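Local coordinates for Endoglucanase(Endo-1,4-beta-glucanase)protein (Pseudomonas stutzeri, PDB 6R2J) that probably hydrolyses beta-1,4-glucosidic bonds as a glycoside hydrolase family 5 endoglucanase, and binds cellobiose in its active-site cleft, at residues A[143-148]-A[173-178]; A[180-185]-A[205-210]; A[247-252]-A[279-284]. All coordinates share one frame; numbering follows the deposited sequence.

The contacts follow one another along the chain, none nesting in or crossing another, and run through the second half of a TIM barrel. Contact 1 closes first: from the loop after strand 136-140 the chain passes through helix 152-166 and returns on strand 171-175. Contact 2 then joins the turn that follows, 180-185, to the end of strand 201-206. Contact 3 closes last, with helix 260-276 in the crossover between strands 248-252 and 280-285, and shuts the barrel. Side chains link them at the rim: H206 of contact 2 hydrogen-bonds E144 of contact 1, while Y208 reaches E252 of contact 3. Contacts 1 and 2 both border the bound glucose of chain E.

Contact 1: residues A[143-148]-A[173-178]; sequences NEPHST and FIEGER. With BGC (beta-D-glucopyranose), chain E; BGC (beta-D-glucopyranose), chain B.
P145 and H146 run beside E177 and R178, the CA atoms of P145 and E177 being 5.1 Å apart, yet no backbone hydrogen bond joins the two segments. Glutamate side chains do the bonding. E175 sends OE1 to the backbone N of E144 at 2.8 Å in an almost straight bond (175° at the hydrogen), the N-H coming from above the carboxylate plane. Its other oxygen, OE2, is salt-bridged to R56, which also binds N143 OD1. Between the two glutamates the P145 ring rests on the backbone of G176, CG lying 3.4 Å from G176 O. E177 bends at its second torsion (chi2 60°), carrying CD back over the 146-148 turn. There OE2 takes T148 OG1 at 2.9 Å, nearly along the C-O axis, and T148 N at 3.3 Å on its syn side. OE1 accepts R178 N at 2.9 Å and, weakly, S147 N. R178 NH2 donates to O6 of the chain B glucose at 2.6 Å, a doubtful placement, as NH1 clashes with O2 of the chain E glucose. The N-E-P after the fourth barrel strand is a family 5 signature: E175 grips its backbone at E144 N, and E177 ties the turn that follows to R178.

Contact 2: residues A[180-185]-A[205-210]; sequences SSAYHW and AHLYFD. With BGC (beta-D-glucopyranose), chain E.
S180 and A182 clasp H206 by its backbone: H206 N donates to S180 O at 2.7 Å, and A182 N to H206 O at 3.0 Å. The two bonds make a single parallel-type bridge centred on S181 and H206, fastening the turn after the fifth barrel strand to the end of the sixth. On the side facing helix 229-244 packing is tight and apolar. A182 CB lies 3.6 Å from A205 CB, L207 CD1 touches A182 CB as well, and W185 brings CE3 to 3.8 Å from A205 CB. F237 of that helix covers both alanines. S180 OG leaves this cluster to bond G176 N.

The looser side, toward the sugar, is polar and holds a water, with the exposed Y183 at its solvent edge. S181 OG, anti to its backbone N (chi1 170°), is hydrogen-bonded to H184 ND1 at 2.6 Å and meets the water at 2.8 Å. That water also accepts from Y183 N and bonds H206 O weakly. The H184 ring is held further by Y183, whose CD2 sits over its centre. Here the glucose of chain E lies against the pocket, although its approaches to S181 and H206 are too short to be read closely. Y208 offers the sugar its ring edge, CE2 standing 3.3 Å from C6, while its hydroxyl bonds E252 OE1. A phenylalanine in place of Y208 would probably leave E252 OE1 without this hydrogen-bond partner and the carboxylate less firmly held in its rotation. H206 is anchored similarly, ND1 to E144 and NE2 to E204. Thus two backbone bonds fix H206 in place and the alanines and W185 pack behind them, while hydrogen-bonded side chains on the sugar side probably set the orientation of the groups that face the glycan.

Contact 3: residues A[247-252]-A[279-284]; sequences KGFLGE and PSAYWA
L250 and S280 pair across parallel strands whose axes approach to 4.5 Å and run 9° apart, the seventh and eighth strands of the TIM barrel, whose pairing closes it. L250 N donates to P279 O at 2.8 Å, and L250 O accepts A281 N at 2.9 Å. S280 CA adds a CA-H...O contact to L250 O. F249 has CG anti to its backbone N (chi1 174°), and its ring lies alongside the neighbouring strand, with CZ 3.8 Å from A281 CB and CD1 against P279 CG. G251 CA packs on one face of this ring, toward its rim. F173 meets the same phenylalanine inside the barrel. Nearer the C-terminal end of the strands E252 and W283 lie side by side and point the same way, carboxylate and indole planes 28° apart. E252 CD is 3.6 Å from W283 CE3, and OE1 stands over the indole face, offset toward the rim. The carboxylate is tied further by R56 at OE2 and Y208 at OE1. The peptide bond between W283 and A284 is cis, and A284 CB lies 3.6 Å above the other face of the W283 ring.

Contact 1: residues A[143-148]-A[173-178]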
loop_
_atom_site.group_PDB
_atom_site.type_symbol
_atom_site.label_atom_id
_atom_site.label_comp_id
_atom_site.label_asym_id
_atom_site.label_seq_id
_atom_site.Cartn_x
_atom_site.Cartn_y
_atom_site.Cartn_z
ATOM N N ASN A 143 2.782 7.206 -0.869
ATOM C CA ASN A 143 2.981 6.584 0.431
ATOM C C ASN A 143 3.328 7.610 1.520
ATOM O O ASN A 143 4.246 8.437 1.374
ATOM C CB ASN A 143 4.087 5.518 0.315
ATOM C CG ASN A 143 4.410 4.822 1.647
ATOM O OD1 ASN A 143 3.639 3.990 2.091
ATOM N ND2 ASN A 143 5.547 5.166 2.274
ATOM N N GLU A 144 2.578 7.542 2.613
ATOM C CA GLU A 144 2.915 8.208 3.871
ATOM C C GLU A 144 3.363 9.677 3.744
ATOM O O GLU A 144 4.462 10.029 4.184
ATOM C CB GLU A 144 3.891 7.391 4.689
ATOM C CG GLU A 144 3.271 6.042 5.142
ATOM C CD GLU A 144 4.154 5.202 6.078
ATOM O OE1 GLU A 144 5.297 5.599 6.397
ATOM O OE2 GLU A 144 3.684 4.096 6.462
ATOM N N PRO A 145 2.506 10.547 3.231
ATOM C CA PRO A 145 2.777 11.985 3.349
ATOM C C PRO A 145 3.030 12.371 4.792
ATOM O O PRO A 145 2.334 11.926 5.702
ATOM C CB PRO A 145 1.506 12.656 2.822
ATOM C CG PRO A 145 0.584 11.577 2.432
ATOM C CD PRO A 145 1.231 10.231 2.562
ATOM N N HIS A 146 4.023 13.225 5.002
ATOM C CA HIS A 146 4.241 13.733 6.341
ATOM C C HIS A 146 4.937 15.069 6.252
ATOM O O HIS A 146 5.706 15.313 5.321
ATOM C CB HIS A 146 5.103 12.780 7.169
ATOM C CG HIS A 146 6.509 12.638 6.666
ATOM N ND1 HIS A 146 7.584 13.284 7.234
ATOM C CD2 HIS A 146 7.018 11.899 5.656
ATOM C CE1 HIS A 146 8.694 12.936 6.603
ATOM N NE2 HIS A 146 8.376 12.098 5.639
ATOM N N SER A 147 4.630 15.928 7.228
ATOM C CA SER A 147 5.241 17.250 7.326
ATOM C C SER A 147 5.240 17.948 5.977
ATOM O O SER A 147 6.270 18.427 5.504
ATOM C CB SER A 147 6.659 17.176 7.903
ATOM O OG SER A 147 6.687 16.495 9.159
ATOM N N THR A 148 4.077 17.993 5.338
ATOM C CA THR A 148 3.997 18.589 4.005
ATOM C C THR A 148 3.560 20.055 4.017
ATOM O O THR A 148 3.303 20.622 2.955
ATOM C CB THR A 148 3.135 17.769 3.040
ATOM O OG1 THR A 148 1.759 17.858 3.441
ATOM C CG2 THR A 148 3.600 16.320 2.989
ATOM N N PHE A 173 -5.886 5.017 -4.726
ATOM C CA PHE A 173 -5.755 4.925 -3.277
ATOM C C PHE A 173 -5.136 6.203 -2.726
ATOM O O PHE A 173 -4.046 6.632 -3.156
ATOM C CB PHE A 173 -4.959 3.672 -2.910
ATOM C CG PHE A 173 -5.645 2.396 -3.384
ATOM C CD1 PHE A 173 -5.579 1.998 -4.703
ATOM C CD2 PHE A 173 -6.386 1.609 -2.510
ATOM C CE1 PHE A 173 -6.225 0.865 -5.122
ATOM C CE2 PHE A 173 -7.011 0.443 -2.945
ATOM C CZ PHE A 173 -6.934 0.101 -4.238
ATOM N N ILE A 174 -5.857 6.808 -1.787
ATOM C CA ILE A 174 -5.504 8.091 -1.209
ATOM C C ILE A 174 -5.083 7.873 0.245
ATOM O O ILE A 174 -5.892 7.473 1.092
ATOM C CB ILE A 174 -6.664 9.100 -1.314
ATOM C CG1 ILE A 174 -7.165 9.231 -2.762
ATOM C CG2 ILE A 174 -6.232 10.489 -0.750
ATOM C CD1 ILE A 174 -6.166 9.793 -3.752
ATOM N N GLU A 175 -3.829 8.192 0.540
ATOM C CA GLU A 175 -3.327 8.297 1.896
ATOM C C GLU A 175 -3.461 9.732 2.429
ATOM O O GLU A 175 -3.670 10.706 1.675
ATOM C CB GLU A 175 -1.858 7.815 1.928
ATOM C CG GLU A 175 -1.753 6.368 1.429
ATOM C CD GLU A 175 -0.388 5.755 1.583
ATOM O OE1 GLU A 175 0.228 5.968 2.639
ATOM O OE2 GLU A 175 0.057 5.038 0.630
ATOM N N GLY A 176 -3.375 9.844 3.757
ATOM C CA GLY A 176 -3.427 11.107 4.447
ATOM C C GLY A 176 -2.125 11.438 5.166
ATOM O O GLY A 176 -1.146 10.695 5.177
ATOM N N GLU A 177 -2.154 12.601 5.790
ATOM C CA GLU A 177 -1.031 13.178 6.507
ATOM C C GLU A 177 -0.722 12.368 7.784
ATOM O O GLU A 177 -1.340 11.322 8.093
ATOM C CB GLU A 177 -1.338 14.673 6.681
ATOM C CG GLU A 177 -0.434 15.579 7.454
ATOM C CD GLU A 177 0.993 15.696 6.949
ATOM O OE1 GLU A 177 1.802 15.127 7.670
ATOM O OE2 GLU A 177 1.318 16.373 5.928
ATOM N N ARG A 178 0.324 12.823 8.479
ATOM C CA ARG A 178 0.855 12.126 9.641
ATOM C C ARG A 178 1.210 10.676 9.328
ATOM O O ARG A 178 0.877 9.756 10.080
ATOM C CB ARG A 178 -0.091 12.185 10.839
ATOM C CG ARG A 178 0.673 12.125 12.173
ATOM C CD ARG A 178 -0.069 11.287 13.192
ATOM N NE ARG A 178 0.850 10.814 14.238
ATOM C CZ ARG A 178 1.808 9.905 14.046
ATOM N NH1 ARG A 178 1.961 9.334 12.831
ATOM N NH2 ARG A 178 2.610 9.567 15.069
HETATM C C2 BGC E . 2.836 6.685 11.826
HETATM C C3 BGC E . 1.730 6.204 10.941
HETATM C C4 BGC E . 2.415 5.288 9.981
HETATM C C5 BGC E . 3.594 4.515 10.481
HETATM C C6 BGC E . 3.975 3.671 9.302
HETATM C C1 BGC E . 4.144 5.932 12.182
HETATM O O2 BGC E . 2.152 7.354 12.961
HETATM O O3 BGC E . 1.076 7.269 10.241
HETATM O O4 BGC E . 1.267 4.602 9.535
HETATM O O5 BGC E . 4.660 5.512 10.854
HETATM O O6 BGC E . 5.350 3.248 9.504
HETATM C C2 BGC B . 8.199 7.288 11.921
HETATM C C3 BGC B . 6.769 7.102 11.485
HETATM C C4 BGC B . 6.048 7.067 12.805
HETATM C C5 BGC B . 6.247 8.360 13.667
HETATM C C6 BGC B . 5.630 8.290 15.084
HETATM C C1 BGC B . 8.389 8.700 12.504
HETATM O O1 BGC B . 9.701 9.084 12.772
HETATM O O2 BGC B . 9.143 7.179 10.866
HETATM O O3 BGC B . 6.443 5.858 10.856
HETATM O O4 BGC B . 4.635 6.945 12.892
HETATM O O5 BGC B . 7.608 8.926 13.792
HETATM O O6 BGC B . 4.376 7.635 14.966
#

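Contact 2: residues A[180-185]-A[205-210]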
loop_
_atom_site.group_PDB
_atom_site.type_symbol
_atom_site.label_atom_id
_atom_site.label_comp_id
_atom_site.label_asym_id
_atom_site.label_seq_id
_atom_site.Cartn_x
_atom_site.Cartn_y
_atom_site.Cartn_z
ATOM N N SER A 180 0.036 8.780 7.111
ATOM C CA SER A 180 -1.197 8.022 6.892
ATOM C C SER A 180 -1.492 7.062 8.051
ATOM O O SER A 180 -1.987 5.953 7.857
ATOM C CB SER A 180 -1.200 7.283 5.563
ATOM O OG SER A 180 -2.544 7.090 5.141
ATOM N N SER A 181 -1.250 7.537 9.267
ATOM C CA SER A 181 -1.643 6.825 10.471
ATOM C C SER A 181 -3.152 6.635 10.572
ATOM O O SER A 181 -3.928 7.585 10.477
ATOM C CB SER A 181 -1.158 7.632 11.677
ATOM O OG SER A 181 -1.698 7.124 12.875
ATOM N N ALA A 182 -3.554 5.395 10.822
ATOM C CA ALA A 182 -4.964 5.086 11.002
ATOM C C ALA A 182 -5.495 5.638 12.324
ATOM O O ALA A 182 -6.600 6.194 12.379
ATOM C CB ALA A 182 -5.148 3.570 10.946
ATOM N N TYR A 183 -4.718 5.509 13.399
ATOM C CA TYR A 183 -5.168 5.976 14.707
ATOM C C TYR A 183 -5.423 7.481 14.696
ATOM O O TYR A 183 -6.408 7.969 15.274
ATOM C CB TYR A 183 -4.101 5.602 15.755
ATOM C CG TYR A 183 -4.418 6.127 17.122
ATOM C CD1 TYR A 183 -5.398 5.518 17.909
ATOM C CD2 TYR A 183 -3.790 7.273 17.618
ATOM C CE1 TYR A 183 -5.734 6.029 19.153
ATOM C CE2 TYR A 183 -4.134 7.790 18.850
ATOM C CZ TYR A 183 -5.091 7.158 19.605
ATOM O OH TYR A 183 -5.422 7.657 20.827
ATOM N N HIS A 184 -4.552 8.230 14.020
ATOM C CA HIS A 184 -4.603 9.679 14.029
ATOM C C HIS A 184 -5.505 10.246 12.944
ATOM O O HIS A 184 -5.706 11.472 12.923
ATOM C CB HIS A 184 -3.181 10.253 13.857
ATOM C CG HIS A 184 -2.224 9.861 14.950
ATOM N ND1 HIS A 184 -1.316 8.827 14.829
ATOM C CD2 HIS A 184 -2.041 10.371 16.194
ATOM C CE1 HIS A 184 -0.622 8.717 15.952
ATOM N NE2 HIS A 184 -1.036 9.649 16.794
ATOM N N TRP A 185 -6.033 9.386 12.058
ATOM C CA TRP A 185 -6.749 9.823 10.866
ATOM C C TRP A 185 -7.836 10.859 11.154
ATOM O O TRP A 185 -7.886 11.882 10.451
ATOM C CB TRP A 185 -7.313 8.564 10.193
ATOM C CG TRP A 185 -7.827 8.867 8.879
ATOM C CD1 TRP A 185 -9.046 9.417 8.577
ATOM C CD2 TRP A 185 -7.150 8.685 7.651
ATOM N NE1 TRP A 185 -9.147 9.624 7.226
ATOM C CE2 TRP A 185 -8.003 9.160 6.628
ATOM C CE3 TRP A 185 -5.900 8.173 7.306
ATOM C CZ2 TRP A 185 -7.636 9.132 5.264
ATOM C CZ3 TRP A 185 -5.542 8.139 5.966
ATOM C CH2 TRP A 185 -6.407 8.612 4.958
ATOM N N ALA A 205 -4.836 3.908 5.101
ATOM C CA ALA A 205 -4.035 4.221 6.273
ATOM C C ALA A 205 -3.126 3.036 6.573
ATOM O O ALA A 205 -3.343 1.913 6.090
ATOM C CB ALA A 205 -4.894 4.477 7.521
ATOM N N HIS A 206 -2.131 3.316 7.427
ATOM C CA HIS A 206 -1.134 2.372 7.908
ATOM C C HIS A 206 -1.275 2.257 9.408
ATOM O O HIS A 206 -1.749 3.180 10.072
ATOM C CB HIS A 206 0.270 2.842 7.534
ATOM C CG HIS A 206 0.484 2.868 6.055
ATOM N ND1 HIS A 206 1.610 3.379 5.457
ATOM C CD2 HIS A 206 -0.315 2.451 5.042
ATOM C CE1 HIS A 206 1.493 3.285 4.143
ATOM N NE2 HIS A 206 0.353 2.686 3.868
ATOM N N LEU A 207 -0.885 1.105 9.934
ATOM C CA LEU A 207 -1.121 0.840 11.345
ATOM C C LEU A 207 -0.132 -0.199 11.843
ATOM O O LEU A 207 -0.100 -1.321 11.339
ATOM C CB LEU A 207 -2.570 0.348 11.547
ATOM C CG LEU A 207 -3.118 0.035 12.950
ATOM C CD1 LEU A 207 -4.665 0.106 12.879
ATOM C CD2 LEU A 207 -2.605 -1.300 13.479
ATOM N N TYR A 208 0.650 0.178 12.845
ATOM C CA TYR A 208 1.571 -0.718 13.504
ATOM C C TYR A 208 1.262 -0.745 14.997
ATOM O O TYR A 208 0.457 0.034 15.513
ATOM C CB TYR A 208 3.015 -0.311 13.211
ATOM C CG TYR A 208 3.411 -0.520 11.765
ATOM C CD1 TYR A 208 3.888 -1.747 11.335
ATOM C CD2 TYR A 208 3.323 0.525 10.837
ATOM C CE1 TYR A 208 4.280 -1.936 10.013
ATOM C CE2 TYR A 208 3.666 0.345 9.507
ATOM C CZ TYR A 208 4.170 -0.880 9.095
ATOM O OH TYR A 208 4.566 -1.077 7.794
ATOM N N PHE A 209 1.909 -1.659 15.699
ATOM C CA PHE A 209 1.511 -1.976 17.062
ATOM C C PHE A 209 2.451 -1.442 18.143
ATOM O O PHE A 209 2.175 -1.676 19.328
ATOM C CB PHE A 209 1.428 -3.500 17.213
ATOM C CG PHE A 209 0.387 -4.156 16.355
ATOM C CD1 PHE A 209 -0.673 -3.414 15.812
ATOM C CD2 PHE A 209 0.439 -5.527 16.134
ATOM C CE1 PHE A 209 -1.640 -4.029 15.044
ATOM C CE2 PHE A 209 -0.541 -6.156 15.399
ATOM C CZ PHE A 209 -1.574 -5.404 14.837
ATOM N N ASP A 210 3.586 -0.818 17.775
ATOM C CA ASP A 210 4.535 -0.337 18.773
ATOM C C ASP A 210 4.111 1.034 19.308
ATOM O O ASP A 210 3.236 1.720 18.754
ATOM C CB ASP A 210 5.998 -0.366 18.306
ATOM C CG ASP A 210 6.216 0.249 16.943
ATOM O OD1 ASP A 210 5.229 0.460 16.218
ATOM O OD2 ASP A 210 7.391 0.498 16.575
HETATM C C2 BGC E . 2.836 6.685 11.826
HETATM C C3 BGC E . 1.730 6.204 10.941
HETATM C C4 BGC E . 2.415 5.288 9.981
HETATM C C5 BGC E . 3.594 4.515 10.481
HETATM C C6 BGC E . 3.975 3.671 9.302
HETATM C C1 BGC E . 4.144 5.932 12.182
HETATM O O2 BGC E . 2.152 7.354 12.961
HETATM O O3 BGC E . 1.076 7.269 10.241
HETATM O O4 BGC E . 1.267 4.602 9.535
HETATM O O5 BGC E . 4.660 5.512 10.854
HETATM O O6 BGC E . 5.350 3.248 9.504
HETATM O O HOH W 1 -1.752 4.317 13.240
#

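Contact 3: residues A[247-252]-A[279-284]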
loop_
_atom_site.group_PDB
_atom_site.type_symbol
_atom_site.label_atom_id
_atom_site.label_comp_id
_atom_site.label_asym_id
_atom_site.label_seq_id
_atom_site.Cartn_x
_atom_site.Cartn_y
_atom_site.Cartn_z
ATOM N N LYS A 247 -14.653 4.193 1.198
ATOM C CA LYS A 247 -14.072 2.853 1.237
ATOM C C LYS A 247 -12.657 2.916 1.790
ATOM O O LYS A 247 -11.915 3.849 1.512
ATOM C CB LYS A 247 -14.023 2.190 -0.145
ATOM C CG LYS A 247 -15.369 2.036 -0.839
ATOM C CD LYS A 247 -15.168 1.879 -2.343
ATOM C CE LYS A 247 -14.595 3.148 -3.020
ATOM N NZ LYS A 247 -14.539 3.010 -4.500
ATOM N N GLY A 248 -12.278 1.888 2.546
ATOM C CA GLY A 248 -10.952 1.855 3.138
ATOM C C GLY A 248 -10.013 0.725 2.746
ATOM O O GLY A 248 -10.425 -0.315 2.232
ATOM N N PHE A 249 -8.737 0.907 3.084
ATOM C CA PHE A 249 -7.662 -0.032 2.784
ATOM C C PHE A 249 -6.611 0.200 3.870
ATOM O O PHE A 249 -6.166 1.337 4.081
ATOM C CB PHE A 249 -7.148 0.195 1.345
ATOM C CG PHE A 249 -5.934 -0.629 0.979
ATOM C CD1 PHE A 249 -5.846 -1.985 1.313
ATOM C CD2 PHE A 249 -4.882 -0.042 0.319
ATOM C CE1 PHE A 249 -4.721 -2.746 0.976
ATOM C CE2 PHE A 249 -3.738 -0.787 -0.004
ATOM C CZ PHE A 249 -3.663 -2.146 0.317
ATOM N N LEU A 250 -6.256 -0.854 4.603
ATOM C CA LEU A 250 -5.134 -0.772 5.540
ATOM C C LEU A 250 -3.866 -1.253 4.832
ATOM O O LEU A 250 -3.493 -2.431 4.888
ATOM C CB LEU A 250 -5.422 -1.588 6.786
ATOM C CG LEU A 250 -4.522 -1.183 7.944
ATOM C CD1 LEU A 250 -4.914 0.200 8.583
ATOM C CD2 LEU A 250 -4.523 -2.303 8.974
ATOM N N GLY A 251 -3.195 -0.314 4.166
ATOM C CA GLY A 251 -2.132 -0.646 3.224
ATOM C C GLY A 251 -0.850 -1.167 3.825
ATOM O O GLY A 251 -0.000 -1.694 3.096
ATOM N N GLU A 252 -0.656 -0.964 5.111
ATOM C CA GLU A 252 0.480 -1.579 5.770
ATOM C C GLU A 252 0.176 -1.855 7.230
ATOM O O GLU A 252 -0.501 -1.077 7.894
ATOM C CB GLU A 252 1.697 -0.680 5.829
ATOM C CG GLU A 252 2.329 -0.385 4.505
ATOM C CD GLU A 252 3.542 0.484 4.655
ATOM O OE1 GLU A 252 4.070 0.574 5.804
ATOM O OE2 GLU A 252 3.932 1.097 3.634
ATOM N N PRO A 279 -9.946 -4.314 3.171
ATOM C CA PRO A 279 -8.728 -5.028 2.793
ATOM C C PRO A 279 -7.497 -4.425 3.467
ATOM O O PRO A 279 -7.530 -3.347 4.078
ATOM C CB PRO A 279 -8.693 -4.884 1.270
ATOM C CG PRO A 279 -9.438 -3.576 0.979
ATOM C CD PRO A 279 -10.477 -3.451 2.089
ATOM N N SER A 280 -6.397 -5.167 3.361
ATOM C CA SER A 280 -5.163 -4.830 4.048
ATOM C C SER A 280 -4.005 -5.394 3.248
ATOM O O SER A 280 -4.187 -6.283 2.420
ATOM C CB SER A 280 -5.120 -5.475 5.436
ATOM O OG SER A 280 -4.910 -6.886 5.356
ATOM N N ALA A 281 -2.803 -4.901 3.528
ATOM C CA ALA A 281 -1.589 -5.457 2.945
ATOM C C ALA A 281 -0.534 -5.546 4.034
ATOM O O ALA A 281 -0.213 -4.551 4.689
ATOM C CB ALA A 281 -1.107 -4.625 1.744
ATOM N N TYR A 282 -0.053 -6.768 4.255
ATOM C CA TYR A 282 0.999 -7.030 5.213
ATOM C C TYR A 282 2.313 -6.446 4.731
ATOM O O TYR A 282 2.639 -6.541 3.555
ATOM C CB TYR A 282 1.170 -8.550 5.370
ATOM C CG TYR A 282 2.141 -8.874 6.469
ATOM C CD1 TYR A 282 1.705 -8.966 7.754
ATOM C CD2 TYR A 282 3.492 -9.021 6.224
ATOM C CE1 TYR A 282 2.552 -9.227 8.758
ATOM C CE2 TYR A 282 4.352 -9.241 7.228
ATOM C CZ TYR A 282 3.869 -9.343 8.506
ATOM O OH TYR A 282 4.701 -9.542 9.561
ATOM N N TRP A 283 3.108 -5.909 5.666
ATOM C CA TRP A 283 4.460 -5.423 5.394
ATOM C C TRP A 283 5.494 -6.331 6.057
ATOM O O TRP A 283 5.644 -6.282 7.286
ATOM C CB TRP A 283 4.607 -4.017 5.972
ATOM C CG TRP A 283 5.963 -3.435 5.581
ATOM C CD1 TRP A 283 7.165 -3.548 6.259
ATOM C CD2 TRP A 283 6.248 -2.687 4.394
ATOM N NE1 TRP A 283 8.164 -2.919 5.547
ATOM C CE2 TRP A 283 7.627 -2.385 4.404
ATOM C CE3 TRP A 283 5.469 -2.254 3.318
ATOM C CZ2 TRP A 283 8.226 -1.657 3.374
ATOM C CZ3 TRP A 283 6.050 -1.522 2.347
ATOM C CH2 TRP A 283 7.414 -1.249 2.356
ATOM N N ALA A 284 6.238 -7.132 5.277
ATOM C CA ALA A 284 6.194 -7.181 3.816
ATOM C C ALA A 284 6.753 -8.522 3.415
ATOM O O ALA A 284 7.452 -9.120 4.220
ATOM C CB ALA A 284 7.044 -6.081 3.213
#